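Local coordinates for protein polyketide biosynthesis 3-hydroxy-3-methylglutaryl-ACP synthase PksG (Bacillus subtilis, PDB 4YXT) that catalyses the aldol condensation of an acetyl group carried on an acyl-carrier protein with a beta-ketothioester polyketide intermediate during biosynthesis of the antibiotic bacillaene, at residues G5-N10 against G135-V140; A307-I310 against R314-T317. The protein carries 1 engineered substitution. All coordinates share one frame; numbering follows the deposited sequence.

Contact 1 (G5-N10 against G135-V140)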
loop_
_atom_site.group_PDB
_atom_site.type_symbol
_atom_site.label_atom_id
_atom_site.label_comp_id
_atom_site.label_asym_id
_atom_site.label_seq_id
_atom_site.Cartn_x
_atom_site.Cartn_y
_atom_site.Cartn_z
ATOM N N GLY A 5 -13.503 14.889 -1.697
ATOM C CA GLY A 5 -12.809 14.642 -2.928
ATOM C C GLY A 5 -11.697 15.619 -3.125
ATOM O O GLY A 5 -11.038 16.001 -2.175
ATOM N N ILE A 6 -11.489 16.021 -4.372
ATOM C CA ILE A 6 -10.271 16.733 -4.739
ATOM C C ILE A 6 -10.436 18.259 -4.533
ATOM O O ILE A 6 -11.280 18.875 -5.149
ATOM C CB ILE A 6 -9.831 16.395 -6.201
ATOM C CG1 ILE A 6 -9.697 14.886 -6.402
ATOM C CG2 ILE A 6 -8.594 17.147 -6.589
ATOM C CD1 ILE A 6 -9.308 14.452 -7.816
ATOM N N GLU A 7 -9.572 18.842 -3.706
ATOM C CA GLU A 7 -9.439 20.295 -3.561
ATOM C C GLU A 7 -8.415 20.840 -4.542
ATOM O O GLU A 7 -8.537 21.939 -5.048
ATOM C CB GLU A 7 -9.049 20.653 -2.115
ATOM C CG GLU A 7 -10.093 20.143 -1.141
ATOM C CD GLU A 7 -9.867 20.610 0.281
ATOM O OE1 GLU A 7 -8.731 20.981 0.626
ATOM O OE2 GLU A 7 -10.821 20.597 1.061
ATOM N N ALA A 8 -7.403 20.054 -4.862
ATOM C CA ALA A 8 -6.398 20.576 -5.739
ATOM C C ALA A 8 -5.622 19.374 -6.284
ATOM O O ALA A 8 -5.547 18.377 -5.610
ATOM C CB ALA A 8 -5.502 21.528 -4.962
ATOM N N MET A 9 -5.111 19.467 -7.510
ATOM C CA MET A 9 -4.252 18.396 -8.056
ATOM C C MET A 9 -3.277 18.935 -9.090
ATOM O O MET A 9 -3.601 19.859 -9.797
ATOM C CB MET A 9 -5.078 17.215 -8.626
ATOM C CG MET A 9 -5.637 17.396 -10.020
ATOM S SD MET A 9 -6.781 16.060 -10.488
ATOM C CE MET A 9 -5.664 14.682 -10.631
ATOM N N ASN A 10 -2.083 18.352 -9.134
ATOM C CA ASN A 10 -1.007 18.839 -9.956
ATOM C C ASN A 10 -0.156 17.734 -10.538
ATOM O O ASN A 10 0.064 16.720 -9.923
ATOM C CB ASN A 10 -0.100 19.794 -9.194
ATOM C CG ASN A 10 0.917 20.460 -10.120
ATOM O OD1 ASN A 10 0.572 20.843 -11.222
ATOM N ND2 ASN A 10 2.133 20.506 -9.736
ATOM N N GLY A 135 -11.963 18.268 9.760
ATOM C CA GLY A 135 -11.127 19.326 9.242
ATOM C C GLY A 135 -9.859 18.806 8.546
ATOM O O GLY A 135 -9.220 19.566 7.809
ATOM N N ALA A 136 -9.503 17.527 8.724
ATOM C CA ALA A 136 -8.184 17.034 8.203
ATOM C C ALA A 136 -8.180 16.885 6.679
ATOM O O ALA A 136 -9.190 16.840 6.026
ATOM C CB ALA A 136 -7.770 15.722 8.860
ATOM N N LYS A 137 -7.008 16.781 6.108
ATOM C CA LYS A 137 -6.912 16.577 4.673
ATOM C C LYS A 137 -5.998 15.366 4.459
ATOM O O LYS A 137 -5.342 14.874 5.393
ATOM C CB LYS A 137 -6.341 17.862 4.057
ATOM C CG LYS A 137 -7.307 19.007 4.004
ATOM C CD LYS A 137 -6.673 20.352 4.257
ATOM C CE LYS A 137 -7.145 21.450 3.317
ATOM N NZ LYS A 137 -8.618 21.673 3.309
ATOM N N ALA A 138 -5.978 14.873 3.246
ATOM C CA ALA A 138 -5.046 13.844 2.835
ATOM C C ALA A 138 -4.394 14.310 1.558
ATOM O O ALA A 138 -5.008 14.991 0.720
ATOM C CB ALA A 138 -5.801 12.540 2.583
ATOM N N LEU A 139 -3.159 13.884 1.384
ATOM C CA LEU A 139 -2.420 14.035 0.169
ATOM C C LEU A 139 -2.105 12.636 -0.407
ATOM O O LEU A 139 -1.590 11.782 0.286
ATOM C CB LEU A 139 -1.145 14.757 0.502
ATOM C CG LEU A 139 -0.270 15.188 -0.656
ATOM C CD1 LEU A 139 -0.968 16.055 -1.707
ATOM C CD2 LEU A 139 0.856 15.935 -0.041
ATOM N N VAL A 140 -2.520 12.406 -1.652
ATOM C CA VAL A 140 -2.267 11.182 -2.339
ATOM C C VAL A 140 -1.420 11.598 -3.497
ATOM O O VAL A 140 -1.740 12.556 -4.208
ATOM C CB VAL A 140 -3.563 10.514 -2.878
ATOM C CG1 VAL A 140 -3.248 9.217 -3.589
ATOM C CG2 VAL A 140 -4.538 10.247 -1.768
#
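Glu7 and Lys137 meet through their charged ends, and this one pair makes up the whole contact. The ionic part is a salt bridge, with Lys137 NZ 2.8 Å from Glu7 OE1. Within it lies a hydrogen bond that the ammonium group donates to the syn lone pair of OE1, on the side of the other carboxylate oxygen. This puts NZ only 3.3 Å from Glu7 OE2. OE2 has a hydrogen-bond partner of its own in the backbone N of Asn180, so both oxygens of the carboxylate are engaged.

The contact is almost wholly polar: Lys137 CE, carried alongside NZ, lies 3.2 Å from Glu7 OE1, and the two side chains cross at about a right angle. They differ in shape: Glu7 runs out straight beyond CG (chi2 -173°), whereas Lys137 bends along its length and folds its amine back at the last torsion (chi4 57°).

The two side chains bridge a gap between backbones that are not adjacent. The CA atoms of Glu7 and Lys137 stand 9.4 Å apart, and strand 170-178 runs between strands 5-12 and 137-145, antiparallel to each. The bridge thus spans a strand of the central sheet of the thiolase-like fold. Glu7 and Ala8 both bond through their backbones to Leu176 of this intervening strand in a classic beta bulge, and the chain turns a corner at Glu7.

Arg73 packs on the Lys137 side chain. The lysine ammonium and the Asn180 N-H, each given to a different carboxylate oxygen, would be expected to stabilise buried Glu7 in its ionised form.

Contact 2 (A307-I310 against R314-T317)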
loop_
_atom_site.group_PDB
_atom_site.type_symbol
_atom_site.label_atom_id
_atom_site.label_comp_id
_atom_site.label_asym_id
_atom_site.label_seq_id
_atom_site.Cartn_x
_atom_site.Cartn_y
_atom_site.Cartn_z
ATOM N N ALA A 307 -7.098 15.250 -14.751
ATOM C CA ALA A 307 -6.522 16.602 -14.833
ATOM C C ALA A 307 -6.637 17.191 -16.248
ATOM O O ALA A 307 -7.003 18.364 -16.429
ATOM C CB ALA A 307 -5.060 16.554 -14.434
ATOM N N SER A 308 -6.350 16.351 -17.242
ATOM C CA SER A 308 -6.415 16.771 -18.638
ATOM C C SER A 308 -7.818 17.172 -18.968
ATOM O O SER A 308 -7.986 18.205 -19.590
ATOM C CB SER A 308 -5.905 15.702 -19.613
ATOM O OG SER A 308 -5.761 16.230 -20.961
ATOM N N THR A 309 -8.812 16.390 -18.506
ATOM C CA THR A 309 -10.233 16.652 -18.759
ATOM C C THR A 309 -10.699 17.975 -18.127
ATOM O O THR A 309 -11.495 18.771 -18.721
ATOM C CB THR A 309 -11.130 15.523 -18.188
ATOM O OG1 THR A 309 -10.882 14.274 -18.862
ATOM C CG2 THR A 309 -12.601 15.875 -18.280
ATOM N N ILE A 310 -10.219 18.195 -16.909
ATOM C CA ILE A 310 -10.538 19.402 -16.185
ATOM C C ILE A 310 -9.879 20.622 -16.803
ATOM O O ILE A 310 -10.527 21.609 -16.921
ATOM C CB ILE A 310 -10.233 19.305 -14.675
ATOM C CG1 ILE A 310 -11.155 18.256 -14.040
ATOM C CG2 ILE A 310 -10.478 20.660 -14.009
ATOM C CD1 ILE A 310 -10.671 17.699 -12.743
ATOM N N ARG A 314 -14.950 21.741 -21.016
ATOM C CA ARG A 314 -15.827 22.907 -20.844
ATOM C C ARG A 314 -16.612 22.813 -19.538
ATOM O O ARG A 314 -17.404 21.892 -19.361
ATOM C CB ARG A 314 -16.814 23.011 -22.027
ATOM C CG ARG A 314 -17.729 24.245 -21.952
ATOM C CD ARG A 314 -18.695 24.365 -23.110
ATOM N NE ARG A 314 -18.052 24.231 -24.418
ATOM C CZ ARG A 314 -18.716 24.239 -25.578
ATOM N NH1 ARG A 314 -20.044 24.402 -25.603
ATOM N NH2 ARG A 314 -18.058 24.117 -26.725
ATOM N N PHE A 315 -16.386 23.755 -18.626
ATOM C CA PHE A 315 -17.052 23.750 -17.313
ATOM C C PHE A 315 -17.745 25.052 -16.984
ATOM O O PHE A 315 -17.444 25.690 -15.971
ATOM C CB PHE A 315 -16.066 23.343 -16.221
ATOM C CG PHE A 315 -15.653 21.908 -16.321
ATOM C CD1 PHE A 315 -16.382 20.913 -15.678
ATOM C CD2 PHE A 315 -14.610 21.540 -17.124
ATOM C CE1 PHE A 315 -16.041 19.566 -15.824
ATOM C CE2 PHE A 315 -14.248 20.211 -17.256
ATOM C CZ PHE A 315 -14.942 19.223 -16.596
ATOM N N ASP A 316 -18.686 25.437 -17.848
ATOM C CA ASP A 316 -19.524 26.619 -17.598
ATOM C C ASP A 316 -20.430 26.362 -16.416
ATOM O O ASP A 316 -20.668 27.254 -15.625
ATOM C CB ASP A 316 -20.384 27.024 -18.819
ATOM C CG ASP A 316 -19.591 27.784 -19.874
ATOM O OD1 ASP A 316 -18.353 27.608 -19.957
ATOM O OD2 ASP A 316 -20.207 28.561 -20.632
ATOM N N THR A 317 -20.965 25.146 -16.343
ATOM C CA THR A 317 -21.794 24.727 -15.226
ATOM C C THR A 317 -21.149 23.435 -14.703
ATOM O O THR A 317 -20.232 22.920 -15.329
ATOM C CB THR A 317 -23.300 24.535 -15.615
ATOM O OG1 THR A 317 -23.478 23.360 -16.421
ATOM C CG2 THR A 317 -23.846 25.743 -16.390
#
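Phe315 turns the edge of its ring, at CE2, toward the carbonyl oxygen of Thr309 near the end of helix 301-312. Thr309 O lies in the plane of the ring, 3.4 Å from Phe315 CE2, where the electropositive rim of the aromatic can face the carbonyl oxygen. Ile310 meets the same carbon obliquely, through its CA at 3.9 Å from Phe315 CE2. Phe315 reaches this position with CG anti to its own carbonyl carbon (chi1 -69°), and chi2 of -89° sets the ring perpendicular to the plane of CA, CB and CG.

Thr309 also brings its methyl to the ring, more loosely, with CG2 4.4 Å from Phe315 CZ. Its hydroxyl is occupied within the helix, OG1 being hydrogen-bonded to Ala305 O. The segments belong to a helix-loop-strand passage in the C-terminal half of the thiolase-like fold: helix 301-312 ends, the chain runs on through 314-317 to strand 319-327, and the Phe315 ring is directed back at the helix. Ile321 of the following strand touches Thr309, Ile310 and Phe315 alike.

Tyr246 and Gln344 also pack against this site. Tyr246 meets the Phe315 ring with planes about 30° apart and is hydrogen-bonded through OH to Arg314 N, while Gln344 touches the Phe315 side chain and donates from NE2 to Ile310 O.

Contact 1 belongs to the N-terminal part of the synthase and contact 2 to the C-terminal part, their centres 18 Å apart, yet the segments touch directly: Met9 CE packs 4.3 Å from Ala307 CB, joining strand 5-12 to helix 301-312. Shared neighbours strengthen the link. Gln347 is hydrogen-bonded to Met9 O and touches Ile310, and Val183 touches both Ile6 and Ile310. The two differ in their relation to catalysis. Contact 1 is remote from the active-site residues, whereas the side chain of Thr309 in contact 2 lies about 12 Å from that of His250, the proton donor/acceptor inferred by similarity, which follows strand 246-249 in the chain.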